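Local structure of pollen receptor-like kinase 3 (Arabidopsis thaliana, 5WLS) at residues A[116-121]-A[140-145]. The protein is a pollen receptor-like kinase whose leucine-rich-repeat extracellular domain resembles that of the SERK co-receptors and probably takes part in signalling at the cell surface. Sequence-based numbering, arbitrary orientation.
Sequences LKRVFL and LEELHM
F120 and H144 project together, ring centroids 4.3 Å apart and planes inclined at 48°; both CG atoms lie anti to the carbonyl carbon (chi1 -68° and -67°), which starts the rings off next to each other. H144 ND1 sits over one face of the phenyl ring, 3.2 Å from F120 CE1. At that ring's edge, in plane, E142 OE2 lies 3.6 Å from F120 CZ. The same oxygen makes a long salt bridge to R118 NE (3.9 Å), well out of the guanidinium plane. An alanine at F120 would probably leave H144 ND1 and E142 CB without the ring they pack on and open a gap between them. Strands 118-120 and 142-144 are parallel neighbours in the sheet of a leucine-rich-repeat solenoid; R118, F120, E142 and H144 project from its concave surface, V119 and L143 into the hydrophobic core. There V119 CB meets L143 CD1 at 3.8 Å, and L140 CD1 reaches V119 CG2. K117 O takes N-H bonds from E141 and E142; V119 N to E142 O (2.9 Å), H144 N to V119 O and L121 N to H144 O follow. Farther out, H144 NE2 and S166 OG share a hydrogen bond, and N148 ND2 bonds L121 O and M145 O.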
loop_
_atom_site.group_PDB
_atom_site.type_symbol
_atom_site.label_atom_id
_atom_site.label_comp_id
_atom_site.label_asym_id
_atom_site.label_seq_id
_atom_site.Cartn_x
_atom_site.Cartn_y
_atom_site.Cartn_z
ATOM N N LEU A 116 -7.702 -2.503 6.369
ATOM C CA LEU A 116 -7.151 -2.345 5.028
ATOM C C LEU A 116 -7.942 -3.165 4.018
ATOM O O LEU A 116 -8.009 -4.394 4.115
ATOM C CB LEU A 116 -5.678 -2.752 5.006
ATOM C CG LEU A 116 -4.653 -1.628 5.185
ATOM C CD1 LEU A 116 -3.255 -2.195 5.402
ATOM C CD2 LEU A 116 -4.686 -0.669 4.001
ATOM N N LYS A 117 -8.539 -2.479 3.046
ATOM C CA LYS A 117 -9.199 -3.112 1.911
ATOM C C LYS A 117 -8.320 -3.147 0.671
ATOM O O LYS A 117 -8.419 -4.071 -0.141
ATOM C CB LYS A 117 -10.499 -2.371 1.582
ATOM C CG LYS A 117 -11.494 -2.363 2.717
ATOM C CD LYS A 117 -12.819 -1.804 2.247
ATOM C CE LYS A 117 -13.968 -2.351 3.075
ATOM N NZ LYS A 117 -15.081 -1.366 3.156
ATOM N N ARG A 118 -7.474 -2.145 0.511
ATOM C CA ARG A 118 -6.671 -1.966 -0.682
ATOM C C ARG A 118 -5.230 -1.643 -0.331
ATOM O O ARG A 118 -4.968 -0.734 0.463
ATOM C CB ARG A 118 -7.240 -0.876 -1.577
ATOM C CG ARG A 118 -8.476 -1.071 -2.461
ATOM C CD ARG A 118 -8.515 0.416 -2.702
ATOM N NE ARG A 118 -7.810 0.703 -3.933
ATOM C CZ ARG A 118 -8.077 1.634 -4.831
ATOM N NH1 ARG A 118 -9.054 2.513 -4.672
ATOM N NH2 ARG A 118 -7.251 1.735 -5.865
ATOM N N VAL A 119 -4.309 -2.417 -0.905
ATOM C CA VAL A 119 -2.867 -2.247 -0.723
ATOM C C VAL A 119 -2.213 -2.336 -2.098
ATOM O O VAL A 119 -2.140 -3.426 -2.688
ATOM C CB VAL A 119 -2.277 -3.304 0.219
ATOM C CG1 VAL A 119 -0.772 -3.168 0.276
ATOM C CG2 VAL A 119 -2.889 -3.175 1.607
ATOM N N PHE A 120 -1.752 -1.199 -2.615
ATOM C CA PHE A 120 -1.037 -1.132 -3.885
ATOM C C PHE A 120 0.403 -0.735 -3.575
ATOM O O PHE A 120 0.672 0.413 -3.206
ATOM C CB PHE A 120 -1.689 -0.136 -4.845
ATOM C CG PHE A 120 -3.051 -0.557 -5.352
ATOM C CD1 PHE A 120 -3.391 -0.373 -6.682
ATOM C CD2 PHE A 120 -3.995 -1.111 -4.502
ATOM C CE1 PHE A 120 -4.639 -0.749 -7.150
ATOM C CE2 PHE A 120 -5.238 -1.490 -4.964
ATOM C CZ PHE A 120 -5.561 -1.307 -6.292
ATOM N N LEU A 121 1.329 -1.686 -3.722
ATOM C CA LEU A 121 2.753 -1.442 -3.505
ATOM C C LEU A 121 3.560 -1.698 -4.771
ATOM O O LEU A 121 4.780 -1.871 -4.702
ATOM C CB LEU A 121 3.278 -2.303 -2.356
ATOM C CG LEU A 121 2.579 -2.130 -1.008
ATOM C CD1 LEU A 121 3.237 -2.989 0.065
ATOM C CD2 LEU A 121 2.561 -0.665 -0.596
ATOM N N LEU A 140 -9.131 -7.898 3.092
ATOM C CA LEU A 140 -8.323 -7.384 1.993
ATOM C C LEU A 140 -9.004 -7.728 0.675
ATOM O O LEU A 140 -9.282 -8.899 0.401
ATOM C CB LEU A 140 -6.919 -7.981 2.038
ATOM C CG LEU A 140 -5.934 -7.506 0.967
ATOM C CD1 LEU A 140 -5.712 -5.999 1.053
ATOM C CD2 LEU A 140 -4.623 -8.274 1.043
ATOM N N GLU A 141 -9.280 -6.716 -0.140
ATOM C CA GLU A 141 -9.954 -6.943 -1.410
ATOM C C GLU A 141 -9.034 -6.809 -2.613
ATOM O O GLU A 141 -9.151 -7.593 -3.561
ATOM C CB GLU A 141 -11.139 -5.982 -1.547
ATOM C CG GLU A 141 -11.929 -5.854 -0.250
ATOM C CD GLU A 141 -13.096 -4.898 -0.349
ATOM O OE1 GLU A 141 -13.893 -4.842 0.613
ATOM O OE2 GLU A 141 -13.241 -4.230 -1.394
ATOM N N GLU A 142 -8.104 -5.855 -2.592
ATOM C CA GLU A 142 -7.223 -5.600 -3.725
ATOM C C GLU A 142 -5.786 -5.521 -3.226
ATOM O O GLU A 142 -5.452 -4.643 -2.421
ATOM C CB GLU A 142 -7.624 -4.305 -4.433
ATOM C CG GLU A 142 -9.014 -4.377 -5.038
ATOM C CD GLU A 142 -9.608 -3.010 -5.288
ATOM O OE1 GLU A 142 -10.641 -2.692 -4.663
ATOM O OE2 GLU A 142 -9.039 -2.255 -6.105
ATOM N N LEU A 143 -4.936 -6.421 -3.722
ATOM C CA LEU A 143 -3.526 -6.452 -3.343
ATOM C C LEU A 143 -2.690 -6.487 -4.612
ATOM O O LEU A 143 -2.685 -7.491 -5.330
ATOM C CB LEU A 143 -3.216 -7.649 -2.446
ATOM C CG LEU A 143 -1.733 -7.821 -2.111
ATOM C CD1 LEU A 143 -1.215 -6.622 -1.326
ATOM C CD2 LEU A 143 -1.481 -9.109 -1.336
ATOM N N HIS A 144 -1.989 -5.391 -4.886
ATOM C CA HIS A 144 -1.154 -5.281 -6.074
ATOM C C HIS A 144 0.285 -5.059 -5.638
ATOM O O HIS A 144 0.604 -4.034 -5.026
ATOM C CB HIS A 144 -1.641 -4.150 -6.986
ATOM C CG HIS A 144 -2.984 -4.407 -7.597
ATOM N ND1 HIS A 144 -3.637 -3.478 -8.381
ATOM C CD2 HIS A 144 -3.799 -5.488 -7.540
ATOM C CE1 HIS A 144 -4.794 -3.977 -8.780
ATOM N NE2 HIS A 144 -4.916 -5.195 -8.283
ATOM N N MET A 145 1.151 -6.024 -5.960
ATOM C CA MET A 145 2.542 -6.021 -5.525
ATOM C C MET A 145 3.486 -6.268 -6.694
ATOM O O MET A 145 4.662 -6.577 -6.476
ATOM C CB MET A 145 2.785 -7.075 -4.441
ATOM C CG MET A 145 1.935 -6.929 -3.193
ATOM S SD MET A 145 2.349 -8.179 -1.962
ATOM C CE MET A 145 3.409 -7.232 -0.874
#